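Local coordinates for protein Non-ribosomal peptide synthetase (Methanobrevibacter ruminantium, PDB 6VTJ) that probably releases a carrier-bound peptide reductively from an archaeal non-ribosomal assembly line, joining a peptide carrier protein to an NAD(P)H-dependent reductase domain, at residues 218-223 against 227-232. Numbering follows the deposited sequence.
Sequences AALVKH and DDYIFR. With PNS (4'-phosphopantetheine), chain B.
Leu220 packs against the first turn of helix 229-246, where Ile230 is its main partner. Its CD2 methyl lies 3.5 Å from Ile230 CA and also touches Ile230 CB. The two side chains cross at about a right angle. Leu220 CD2 also meets the Tyr229 ring obliquely, 4.0 Å from Tyr229 CD2. Leu220 CG is anti to its own backbone N (chi1 156°), which carries this branch over to the helix. Ile230 answers with its CD1 methyl, which rests 3.5 Å from Lys222 O. No hydrogen bond joins 218-223 to 227-232; the two meet by van der Waals packing, mostly between apolar side chains.

Beyond Leu220 the loop grips 4'-phosphopantetheine, the arm that carries the growing peptide in these synthetases. The extended Lys222 chain runs alongside it, and NZ donates to phosphate oxygen O23 at 2.9 Å. His223 N donates to the amide oxygen O35 of the arm at 2.9 Å, in a nearly straight bond (164°). A weak bond links PNS N41 to Val221 O. A methionine in place of Lys222 would probably leave the phosphate without this positive partner and hold the start of the arm less firmly. Ala338 N gives the arm a further hydrogen bond from another part of the reductase.

The backbone around Leu220 and His223 is held from outside as well. Asn234 OD1, one turn further along the helix, accepts from Leu220 N, and Asn290 ND2 bonds His223 O. In the Rossmann-type reductase domain, the loop follows strand 213-216 of the central sheet and leads into helix 229-246. Ile230 also packs on Tyr292 and Ser295, which places this turn against helix 291-308.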
ATOM      1  N   ALA A 218       0.640   6.532  -8.825  1.00 25.96           N
ATOM      2  CA  ALA A 218       0.336   7.507  -7.790  1.00 25.62           C
ATOM      3  C   ALA A 218      -0.747   6.943  -6.892  1.00 27.26           C
ATOM      4  O   ALA A 218      -1.769   6.449  -7.378  1.00 25.29           O
ATOM      5  CB  ALA A 218      -0.135   8.835  -8.384  1.00 23.66           C
ATOM      6  N   ALA A 219      -0.521   7.038  -5.585  1.00 28.92           N
ATOM      7  CA  ALA A 219      -1.393   6.524  -4.542  1.00 25.87           C
ATOM      8  C   ALA A 219      -0.993   7.141  -3.212  1.00 29.82           C
ATOM      9  O   ALA A 219       0.186   7.429  -2.980  1.00 30.91           O
ATOM     10  CB  ALA A 219      -1.307   5.005  -4.425  1.00 25.16           C
ATOM     11  N   LEU A 220      -1.975   7.287  -2.325  1.00 29.86           N
ATOM     12  CA  LEU A 220      -1.725   7.575  -0.915  1.00 29.62           C
ATOM     13  C   LEU A 220      -1.864   6.249  -0.167  1.00 31.21           C
ATOM     14  O   LEU A 220      -2.963   5.698  -0.087  1.00 34.02           O
ATOM     15  CB  LEU A 220      -2.692   8.655  -0.414  1.00 32.73           C
ATOM     16  CG  LEU A 220      -3.035   8.751   1.071  1.00 37.31           C
ATOM     17  CD1 LEU A 220      -1.758   8.977   1.825  1.00 40.73           C
ATOM     18  CD2 LEU A 220      -3.927   9.933   1.279  1.00 40.73           C
ATOM     19  N   VAL A 221      -0.741   5.701   0.325  1.00 29.80           N
ATOM     20  CA  VAL A 221      -0.738   4.343   0.864  1.00 31.04           C
ATOM     21  C   VAL A 221      -0.744   4.352   2.393  1.00 37.18           C
ATOM     22  O   VAL A 221      -0.133   3.490   3.031  1.00 38.94           O
ATOM     23  CB  VAL A 221       0.447   3.513   0.307  1.00 35.46           C
ATOM     24  CG1 VAL A 221       0.456   3.566  -1.213  1.00 34.24           C
ATOM     25  CG2 VAL A 221       1.805   3.974   0.835  1.00 34.31           C
ATOM     26  N   LYS A 222      -1.483   5.278   3.000  1.00 36.26           N
ATOM     27  CA  LYS A 222      -1.721   5.207   4.442  1.00 38.57           C
ATOM     28  C   LYS A 222      -2.851   4.224   4.749  1.00 33.43           C
ATOM     29  O   LYS A 222      -3.924   4.295   4.143  1.00 34.39           O
ATOM     30  CB  LYS A 222      -2.048   6.599   4.989  1.00 40.75           C
ATOM     31  CG  LYS A 222      -0.834   7.520   4.991  1.00 44.38           C
ATOM     32  CD  LYS A 222      -1.095   8.877   5.612  1.00 40.70           C
ATOM     33  CE  LYS A 222       0.245   9.516   5.952  1.00 47.78           C
ATOM     34  NZ  LYS A 222       0.101  10.911   6.437  1.00 52.21           N
ATOM     35  N   HIS A 223      -2.614   3.301   5.684  1.00 30.73           N
ATOM     36  CA  HIS A 223      -3.632   2.313   6.030  1.00 35.05           C
ATOM     37  C   HIS A 223      -4.733   2.886   6.909  1.00 38.10           C
ATOM     38  O   HIS A 223      -5.816   2.301   6.969  1.00 36.93           O
ATOM     39  CB  HIS A 223      -3.004   1.114   6.751  1.00 35.18           C
ATOM     40  N   ASP A 227      -9.351  11.606   7.305  1.00 42.62           N
ATOM     41  CA  ASP A 227     -10.283  12.232   6.369  1.00 42.58           C
ATOM     42  C   ASP A 227     -10.359  11.486   5.040  1.00 39.76           C
ATOM     43  O   ASP A 227      -9.895  10.348   4.931  1.00 41.19           O
ATOM     44  CB  ASP A 227      -9.918  13.696   6.126  1.00 44.72           C
ATOM     45  CG  ASP A 227      -8.457  13.897   5.808  1.00 49.13           C
ATOM     46  OD1 ASP A 227      -7.881  13.092   5.040  1.00 48.42           O
ATOM     47  OD2 ASP A 227      -7.891  14.893   6.308  1.00 59.55           O
ATOM     48  N   ASP A 228     -10.931  12.116   4.018  1.00 40.98           N
ATOM     49  CA  ASP A 228     -11.254  11.411   2.785  1.00 45.13           C
ATOM     50  C   ASP A 228     -10.360  11.800   1.615  1.00 39.84           C
ATOM     51  O   ASP A 228     -10.702  11.522   0.461  1.00 38.56           O
ATOM     52  CB  ASP A 228     -12.729  11.621   2.437  1.00 45.43           C
ATOM     53  CG  ASP A 228     -13.635  10.758   3.292  1.00 46.32           C
ATOM     54  OD1 ASP A 228     -13.093  10.063   4.182  1.00 50.05           O
ATOM     55  OD2 ASP A 228     -14.867  10.754   3.072  1.00 53.50           O
ATOM     56  N   TYR A 229      -9.218  12.428   1.878  1.00 38.43           N
ATOM     57  CA  TYR A 229      -8.311  12.755   0.788  1.00 39.43           C
ATOM     58  C   TYR A 229      -7.791  11.490   0.110  1.00 38.59           C
ATOM     59  O   TYR A 229      -7.533  11.489  -1.107  1.00 41.61           O
ATOM     60  CB  TYR A 229      -7.163  13.612   1.318  1.00 37.13           C
ATOM     61  CG  TYR A 229      -6.206  14.095   0.256  1.00 42.49           C
ATOM     62  CD1 TYR A 229      -6.617  14.991  -0.725  1.00 43.08           C
ATOM     63  CD2 TYR A 229      -4.884  13.662   0.239  1.00 45.87           C
ATOM     64  CE1 TYR A 229      -5.740  15.441  -1.706  1.00 44.74           C
ATOM     65  CE2 TYR A 229      -3.987  14.106  -0.736  1.00 47.31           C
ATOM     66  CZ  TYR A 229      -4.417  14.994  -1.710  1.00 53.31           C
ATOM     67  OH  TYR A 229      -3.519  15.433  -2.682  1.00 57.64           O
ATOM     68  N   ILE A 230      -7.659  10.402   0.881  1.00 38.87           N
ATOM     69  CA  ILE A 230      -7.201   9.131   0.332  1.00 38.02           C
ATOM     70  C   ILE A 230      -8.085   8.706  -0.830  1.00 34.98           C
ATOM     71  O   ILE A 230      -7.602   8.143  -1.820  1.00 30.59           O
ATOM     72  CB  ILE A 230      -7.144   8.052   1.431  1.00 35.20           C
ATOM     73  CG1 ILE A 230      -6.609   6.732   0.842  1.00 36.38           C
ATOM     74  CG2 ILE A 230      -8.503   7.854   2.076  1.00 29.81           C
ATOM     75  CD1 ILE A 230      -6.107   5.715   1.879  1.00 28.34           C
ATOM     76  N   PHE A 231      -9.389   8.987  -0.740  1.00 31.78           N
ATOM     77  CA  PHE A 231     -10.292   8.665  -1.837  1.00 33.18           C
ATOM     78  C   PHE A 231     -10.116   9.622  -3.010  1.00 36.06           C
ATOM     79  O   PHE A 231     -10.410   9.255  -4.158  1.00 34.34           O
ATOM     80  CB  PHE A 231     -11.746   8.689  -1.357  1.00 34.29           C
ATOM     81  CG  PHE A 231     -12.090   7.591  -0.382  1.00 32.11           C
ATOM     82  CD1 PHE A 231     -12.243   6.280  -0.810  1.00 33.17           C
ATOM     83  CD2 PHE A 231     -12.292   7.880   0.954  1.00 34.13           C
ATOM     84  CE1 PHE A 231     -12.574   5.266   0.099  1.00 37.48           C
ATOM     85  CE2 PHE A 231     -12.618   6.886   1.854  1.00 36.95           C
ATOM     86  CZ  PHE A 231     -12.760   5.577   1.429  1.00 34.95           C
ATOM     87  N   ARG A 232      -9.663  10.853  -2.755  1.00 34.20           N
ATOM     88  CA  ARG A 232      -9.425  11.769  -3.866  1.00 36.52           C
ATOM     89  C   ARG A 232      -8.243  11.302  -4.703  1.00 32.25           C
ATOM     90  O   ARG A 232      -8.297  11.332  -5.938  1.00 34.27           O
ATOM     91  CB  ARG A 232      -9.162  13.193  -3.359  1.00 38.84           C
ATOM     92  CG  ARG A 232     -10.348  13.895  -2.737  1.00 40.66           C
ATOM     93  CD  ARG A 232     -11.132  14.651  -3.776  1.00 41.31           C
ATOM     94  NE  ARG A 232     -10.388  15.792  -4.302  1.00 48.69           N
ATOM     95  CZ  ARG A 232     -10.127  15.977  -5.596  1.00 50.43           C
ATOM     96  NH1 ARG A 232     -10.539  15.084  -6.501  1.00 41.85           N
ATOM     97  NH2 ARG A 232      -9.446  17.054  -5.985  1.00 45.05           N
TER
HETATM   98  O23 PNS B4201      -0.774  10.099   9.085  1.00 36.90           O
HETATM   99  P24 PNS B4201       0.178   9.433   9.967  1.00 43.01           P
HETATM  100  O26 PNS B4201       1.546   9.863   9.899  1.00 40.28           O
HETATM  101  O27 PNS B4201       0.250   7.997   9.430  1.00 35.06           O
HETATM  102  C28 PNS B4201       0.775   6.939  10.177  1.00 40.54           C
HETATM  103  C29 PNS B4201       0.434   5.578   9.593  1.00 41.33           C
HETATM  104  C30 PNS B4201       1.122   4.531  10.421  1.00 37.91           C
HETATM  105  C31 PNS B4201      -1.063   5.345   9.685  1.00 36.58           C
HETATM  106  C32 PNS B4201       0.959   5.505   8.144  1.00 37.44           C
HETATM  107  O33 PNS B4201       2.275   5.984   8.123  1.00 37.76           O
HETATM  108  C34 PNS B4201       0.865   4.115   7.540  1.00 40.83           C
HETATM  109  O35 PNS B4201      -0.215   3.645   7.364  1.00 34.92           O
HETATM  110  N36 PNS B4201       1.989   3.471   7.226  1.00 37.21           N
HETATM  111  C37 PNS B4201       2.074   2.190   6.604  1.00 34.92           C
HETATM  112  C38 PNS B4201       2.059   2.239   5.094  1.00 42.84           C
HETATM  113  C39 PNS B4201       2.438   0.929   4.485  1.00 38.99           C
HETATM  114  O40 PNS B4201       3.302   0.256   4.937  1.00 46.19           O
HETATM  115  N41 PNS B4201       1.767   0.599   3.431  1.00 31.66           N